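Local coordinates for protein nitrite transporter NirC (Salmonella enterica subsp. enterica serovar Typhimurium, PDB 4FC4) that carries nitrite into and out of the cell across the cytoplasmic membrane, as a pentameric ion channel of the formate/nitrite transporter family in which each subunit has its own pore, at residues L153-L166 with W228-M241. Numbering follows the deposited sequence.
Sequences LFFKGALCNWLVCL and WVTLGNTLSGVVFM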
loop_
_atom_site.group_PDB
_atom_site.type_symbol
_atom_site.label_atom_id
_atom_site.label_comp_id
_atom_site.label_asym_id
_atom_site.label_seq_id
_atom_site.Cartn_x
_atom_site.Cartn_y
_atom_site.Cartn_z
ATOM N N LEU B 153 -19.489 24.254 -14.284
ATOM C CA LEU B 153 -19.752 23.666 -12.957
ATOM C C LEU B 153 -20.610 22.411 -13.052
ATOM O O LEU B 153 -20.357 21.407 -12.370
ATOM C CB LEU B 153 -20.346 24.692 -11.984
ATOM C CG LEU B 153 -19.346 25.740 -11.476
ATOM C CD1 LEU B 153 -19.981 26.619 -10.427
ATOM C CD2 LEU B 153 -18.097 25.109 -10.888
ATOM N N PHE B 154 -21.603 22.457 -13.928
ATOM C CA PHE B 154 -22.472 21.300 -14.138
ATOM C C PHE B 154 -21.682 20.050 -14.568
ATOM O O PHE B 154 -21.763 18.990 -13.953
ATOM C CB PHE B 154 -23.484 21.656 -15.198
ATOM C CG PHE B 154 -24.456 20.574 -15.499
ATOM C CD1 PHE B 154 -25.654 20.480 -14.761
ATOM C CD2 PHE B 154 -24.214 19.687 -16.560
ATOM C CE1 PHE B 154 -26.570 19.473 -15.029
ATOM C CE2 PHE B 154 -25.135 18.692 -16.845
ATOM C CZ PHE B 154 -26.321 18.584 -16.080
ATOM N N PHE B 155 -20.893 20.201 -15.629
ATOM C CA PHE B 155 -20.223 19.086 -16.229
ATOM C C PHE B 155 -19.084 18.548 -15.341
ATOM O O PHE B 155 -18.809 17.327 -15.304
ATOM C CB PHE B 155 -19.836 19.492 -17.629
ATOM C CG PHE B 155 -20.976 19.434 -18.554
ATOM C CD1 PHE B 155 -21.605 18.208 -18.813
ATOM C CD2 PHE B 155 -21.509 20.593 -19.112
ATOM C CE1 PHE B 155 -22.716 18.150 -19.668
ATOM C CE2 PHE B 155 -22.590 20.535 -19.986
ATOM C CZ PHE B 155 -23.203 19.315 -20.268
ATOM N N LYS B 156 -18.478 19.443 -14.568
ATOM C CA LYS B 156 -17.545 19.003 -13.586
ATOM C C LYS B 156 -18.196 18.242 -12.458
ATOM O O LYS B 156 -17.614 17.252 -11.917
ATOM C CB LYS B 156 -16.739 20.161 -13.060
ATOM C CG LYS B 156 -15.432 20.248 -13.769
ATOM C CD LYS B 156 -15.106 21.691 -13.933
ATOM C CE LYS B 156 -14.116 22.107 -12.886
ATOM N NZ LYS B 156 -13.158 23.003 -13.575
ATOM N N GLY B 157 -19.383 18.697 -12.083
ATOM C CA GLY B 157 -20.172 17.983 -11.096
ATOM C C GLY B 157 -20.656 16.637 -11.643
ATOM O O GLY B 157 -20.700 15.624 -10.927
ATOM N N ALA B 158 -20.986 16.602 -12.930
ATOM C CA ALA B 158 -21.366 15.326 -13.534
ATOM C C ALA B 158 -20.143 14.400 -13.518
ATOM O O ALA B 158 -20.252 13.259 -13.067
ATOM C CB ALA B 158 -21.950 15.509 -14.937
ATOM N N LEU B 159 -18.969 14.899 -13.908
ATOM C CA LEU B 159 -17.791 14.032 -13.943
ATOM C C LEU B 159 -17.357 13.528 -12.515
ATOM O O LEU B 159 -16.953 12.379 -12.321
ATOM C CB LEU B 159 -16.662 14.748 -14.645
ATOM C CG LEU B 159 -16.711 14.779 -16.170
ATOM C CD1 LEU B 159 -15.832 15.921 -16.650
ATOM C CD2 LEU B 159 -16.294 13.474 -16.846
ATOM N N CYS B 160 -17.461 14.404 -11.526
ATOM C CA CYS B 160 -17.195 14.029 -10.174
ATOM C C CYS B 160 -18.038 12.808 -9.703
ATOM O O CYS B 160 -17.477 11.808 -9.255
ATOM C CB CYS B 160 -17.431 15.230 -9.243
ATOM S SG CYS B 160 -17.398 14.689 -7.523
ATOM N N ASN B 161 -19.360 12.899 -9.827
ATOM C CA ASN B 161 -20.246 11.931 -9.218
ATOM C C ASN B 161 -20.283 10.609 -9.938
ATOM O O ASN B 161 -20.628 9.569 -9.365
ATOM C CB ASN B 161 -21.677 12.473 -9.031
ATOM C CG ASN B 161 -22.364 11.825 -7.837
ATOM O OD1 ASN B 161 -21.672 11.478 -6.923
ATOM N ND2 ASN B 161 -23.723 11.631 -7.857
ATOM N N TRP B 162 -19.942 10.651 -11.205
ATOM C CA TRP B 162 -19.598 9.438 -11.923
ATOM C C TRP B 162 -18.588 8.709 -11.093
ATOM O O TRP B 162 -18.797 7.539 -10.752
ATOM C CB TRP B 162 -19.012 9.773 -13.301
ATOM C CG TRP B 162 -19.344 8.691 -14.312
ATOM C CD1 TRP B 162 -19.858 7.424 -14.046
ATOM C CD2 TRP B 162 -19.172 8.733 -15.757
ATOM N NE1 TRP B 162 -20.027 6.709 -15.187
ATOM C CE2 TRP B 162 -19.626 7.430 -16.259
ATOM C CE3 TRP B 162 -18.747 9.697 -16.665
ATOM C CZ2 TRP B 162 -19.654 7.126 -17.648
ATOM C CZ3 TRP B 162 -18.750 9.380 -18.052
ATOM C CH2 TRP B 162 -19.185 8.123 -18.521
ATOM N N LEU B 163 -17.501 9.408 -10.729
ATOM C CA LEU B 163 -16.374 8.769 -10.103
ATOM C C LEU B 163 -16.742 8.348 -8.665
ATOM O O LEU B 163 -16.429 7.249 -8.240
ATOM C CB LEU B 163 -15.099 9.662 -10.141
ATOM C CG LEU B 163 -14.328 9.472 -11.443
ATOM C CD1 LEU B 163 -13.305 10.585 -11.725
ATOM C CD2 LEU B 163 -13.669 8.078 -11.459
ATOM N N VAL B 164 -17.411 9.222 -7.922
ATOM C CA VAL B 164 -17.788 8.902 -6.547
ATOM C C VAL B 164 -18.834 7.738 -6.489
ATOM O O VAL B 164 -18.655 6.788 -5.691
ATOM C CB VAL B 164 -18.262 10.164 -5.788
ATOM C CG1 VAL B 164 -18.645 9.804 -4.343
ATOM C CG2 VAL B 164 -17.185 11.221 -5.880
ATOM N N CYS B 165 -19.894 7.814 -7.315
ATOM C CA CYS B 165 -20.760 6.645 -7.518
ATOM C C CYS B 165 -20.033 5.403 -8.029
ATOM O O CYS B 165 -20.407 4.289 -7.671
ATOM C CB CYS B 165 -21.924 6.967 -8.420
ATOM S SG CYS B 165 -23.107 7.991 -7.526
ATOM N N LEU B 166 -19.007 5.567 -8.863
ATOM C CA LEU B 166 -18.225 4.417 -9.269
ATOM C C LEU B 166 -17.530 3.767 -8.053
ATOM O O LEU B 166 -17.460 2.537 -7.962
ATOM C CB LEU B 166 -17.229 4.770 -10.382
ATOM C CG LEU B 166 -17.928 4.701 -11.761
ATOM C CD1 LEU B 166 -17.233 5.580 -12.812
ATOM C CD2 LEU B 166 -18.100 3.263 -12.246
ATOM N N TRP B 228 -25.543 24.411 -9.590
ATOM C CA TRP B 228 -24.993 23.680 -10.736
ATOM C C TRP B 228 -24.186 22.413 -10.410
ATOM O O TRP B 228 -24.314 21.395 -11.101
ATOM C CB TRP B 228 -24.281 24.660 -11.676
ATOM C CG TRP B 228 -25.275 25.712 -12.114
ATOM C CD1 TRP B 228 -25.354 27.036 -11.694
ATOM C CD2 TRP B 228 -26.429 25.528 -13.009
ATOM N NE1 TRP B 228 -26.410 27.671 -12.285
ATOM C CE2 TRP B 228 -27.092 26.830 -13.091
ATOM C CE3 TRP B 228 -26.932 24.458 -13.754
ATOM C CZ2 TRP B 228 -28.234 27.032 -13.880
ATOM C CZ3 TRP B 228 -28.051 24.658 -14.559
ATOM C CH2 TRP B 228 -28.712 25.915 -14.605
ATOM N N VAL B 229 -23.422 22.430 -9.327
ATOM C CA VAL B 229 -22.671 21.224 -8.913
ATOM C C VAL B 229 -23.616 20.115 -8.460
ATOM O O VAL B 229 -23.459 18.977 -8.856
ATOM C CB VAL B 229 -21.574 21.570 -7.907
ATOM C CG1 VAL B 229 -20.815 20.323 -7.427
ATOM C CG2 VAL B 229 -20.635 22.542 -8.613
ATOM N N THR B 230 -24.641 20.476 -7.706
ATOM C CA THR B 230 -25.642 19.492 -7.332
ATOM C C THR B 230 -26.385 18.877 -8.519
ATOM O O THR B 230 -26.458 17.625 -8.612
ATOM C CB THR B 230 -26.640 20.084 -6.344
ATOM O OG1 THR B 230 -25.904 20.539 -5.206
ATOM C CG2 THR B 230 -27.752 19.048 -5.942
ATOM N N LEU B 231 -26.953 19.736 -9.395
ATOM C CA LEU B 231 -27.640 19.245 -10.594
ATOM C C LEU B 231 -26.689 18.327 -11.388
ATOM O O LEU B 231 -27.105 17.278 -11.880
ATOM C CB LEU B 231 -28.212 20.370 -11.471
ATOM C CG LEU B 231 -29.256 21.352 -10.873
ATOM C CD1 LEU B 231 -29.478 22.538 -11.795
ATOM C CD2 LEU B 231 -30.602 20.738 -10.491
ATOM N N GLY B 232 -25.403 18.675 -11.450
ATOM C CA GLY B 232 -24.454 17.870 -12.239
ATOM C C GLY B 232 -24.165 16.537 -11.576
ATOM O O GLY B 232 -24.140 15.500 -12.248
ATOM N N ASN B 233 -23.920 16.562 -10.266
ATOM C CA ASN B 233 -23.794 15.328 -9.468
ATOM C C ASN B 233 -24.988 14.379 -9.733
ATOM O O ASN B 233 -24.799 13.143 -9.845
ATOM C CB ASN B 233 -23.724 15.620 -7.951
ATOM C CG ASN B 233 -22.414 16.245 -7.502
ATOM O OD1 ASN B 233 -22.346 16.811 -6.392
ATOM N ND2 ASN B 233 -21.347 16.121 -8.318
ATOM N N THR B 234 -26.195 14.971 -9.797
ATOM C CA THR B 234 -27.450 14.256 -9.941
ATOM C C THR B 234 -27.591 13.598 -11.316
ATOM O O THR B 234 -27.902 12.422 -11.384
ATOM C CB THR B 234 -28.651 15.201 -9.696
ATOM O OG1 THR B 234 -28.467 15.830 -8.420
ATOM C CG2 THR B 234 -29.966 14.443 -9.704
ATOM N N LEU B 235 -27.341 14.345 -12.393
ATOM C CA LEU B 235 -27.135 13.743 -13.728
ATOM C C LEU B 235 -26.344 12.405 -13.767
ATOM O O LEU B 235 -26.840 11.395 -14.264
ATOM C CB LEU B 235 -26.472 14.731 -14.715
ATOM C CG LEU B 235 -26.260 14.109 -16.100
ATOM C CD1 LEU B 235 -27.585 13.627 -16.683
ATOM C CD2 LEU B 235 -25.640 15.087 -17.084
ATOM N N SER B 236 -25.106 12.421 -13.313
ATOM C CA SER B 236 -24.235 11.224 -13.402
ATOM C C SER B 236 -24.684 10.073 -12.453
ATOM O O SER B 236 -24.614 8.901 -12.825
ATOM C CB SER B 236 -22.775 11.602 -13.212
ATOM O OG SER B 236 -22.570 12.362 -12.020
ATOM N N GLY B 237 -25.205 10.409 -11.270
ATOM C CA GLY B 237 -25.699 9.422 -10.329
ATOM C C GLY B 237 -26.923 8.733 -10.878
ATOM O O GLY B 237 -26.973 7.513 -10.930
ATOM N N VAL B 238 -27.906 9.524 -11.309
ATOM C CA VAL B 238 -29.186 9.028 -11.825
ATOM C C VAL B 238 -29.003 8.307 -13.172
ATOM O O VAL B 238 -29.497 7.194 -13.347
ATOM C CB VAL B 238 -30.229 10.187 -11.940
ATOM C CG1 VAL B 238 -31.533 9.750 -12.623
ATOM C CG2 VAL B 238 -30.505 10.772 -10.557
ATOM N N VAL B 239 -28.270 8.929 -14.103
ATOM C CA VAL B 239 -28.277 8.492 -15.512
ATOM C C VAL B 239 -27.079 7.617 -15.854
ATOM O O VAL B 239 -27.250 6.468 -16.283
ATOM C CB VAL B 239 -28.405 9.664 -16.521
ATOM C CG1 VAL B 239 -28.332 9.149 -17.950
ATOM C CG2 VAL B 239 -29.709 10.429 -16.345
ATOM N N PHE B 240 -25.868 8.142 -15.663
ATOM C CA PHE B 240 -24.678 7.381 -16.078
ATOM C C PHE B 240 -24.540 6.131 -15.240
ATOM O O PHE B 240 -24.093 5.118 -15.762
ATOM C CB PHE B 240 -23.357 8.153 -15.990
ATOM C CG PHE B 240 -23.345 9.466 -16.688
ATOM C CD1 PHE B 240 -24.296 9.805 -17.668
ATOM C CD2 PHE B 240 -22.327 10.386 -16.391
ATOM C CE1 PHE B 240 -24.251 11.046 -18.308
ATOM C CE2 PHE B 240 -22.279 11.623 -17.033
ATOM C CZ PHE B 240 -23.230 11.961 -17.991
ATOM N N MET B 241 -24.890 6.198 -13.954
ATOM C CA MET B 241 -24.721 5.037 -13.097
ATOM C C MET B 241 -26.032 4.294 -12.913
ATOM O O MET B 241 -26.141 3.133 -13.318
ATOM C CB MET B 241 -24.011 5.363 -11.765
ATOM C CG MET B 241 -22.539 5.742 -11.918
ATOM S SD MET B 241 -21.470 4.386 -12.404
ATOM C CE MET B 241 -21.537 3.382 -10.907
HETATM O O HOH W 1 -21.243 4.294 -16.015
#
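Two membrane-spanning helices of the formate/nitrite channel fold, 150-172 and 219-248, meet through a glycine-lined crossing at Gly157, Ala158 and Gly232. Over 153-166 and 228-241 the axes run in the same general direction, 43° apart, and approach to 6.5 Å. With no side chain at Gly157 or Gly232, backbone meets backbone: Ala158 CA lies 3.1 Å from Gly232 O and Gly232 CA 3.4 Å from Phe154 O, both CA-H...O contacts. Gly232 CA also sits over a face of the Phe154 ring, which fits as a knob among Trp228, Leu231, Gly232 and Leu235; CG anti to the backbone N (chi1 -179°) swings that ring against the partner helix.

Side-chain donors also reach across to main-chain carbonyls at and just past the crossing. Asn233 ND2 gives a 2.7 Å bond to Gly157 O, and Asn161 ND2 a 2.7 Å bond to Asn233 O from above the carbonyl plane. Asn161 ND2 also bonds Thr81 O, and Asn233 uses ND2 for Glu196 O and OD1 for Ser198 N. Ser236, a knob among Gly157, Ala158, Asn161 and Trp162, turns OG between its backbone N and carbonyl carbon (chi1 52°), placing it 2.7 Å from Ala158 O, on a lone pair.

Further on, Phe240 points its edge at the Trp162 six-membered ring while its CB covers the five-membered ring. Met241 SD lies at the edge of that indole, 3.8 Å from Trp162 CD1, and a water joins Trp162 NE1 to Phe240 O. Phe240 also meets Phe118 of a neighbouring subunit.

Each of the three carbonyls gripped from across the interface also accepts a bond from its own helix, so buried main-chain oxygens tie the helices together without breaking either one.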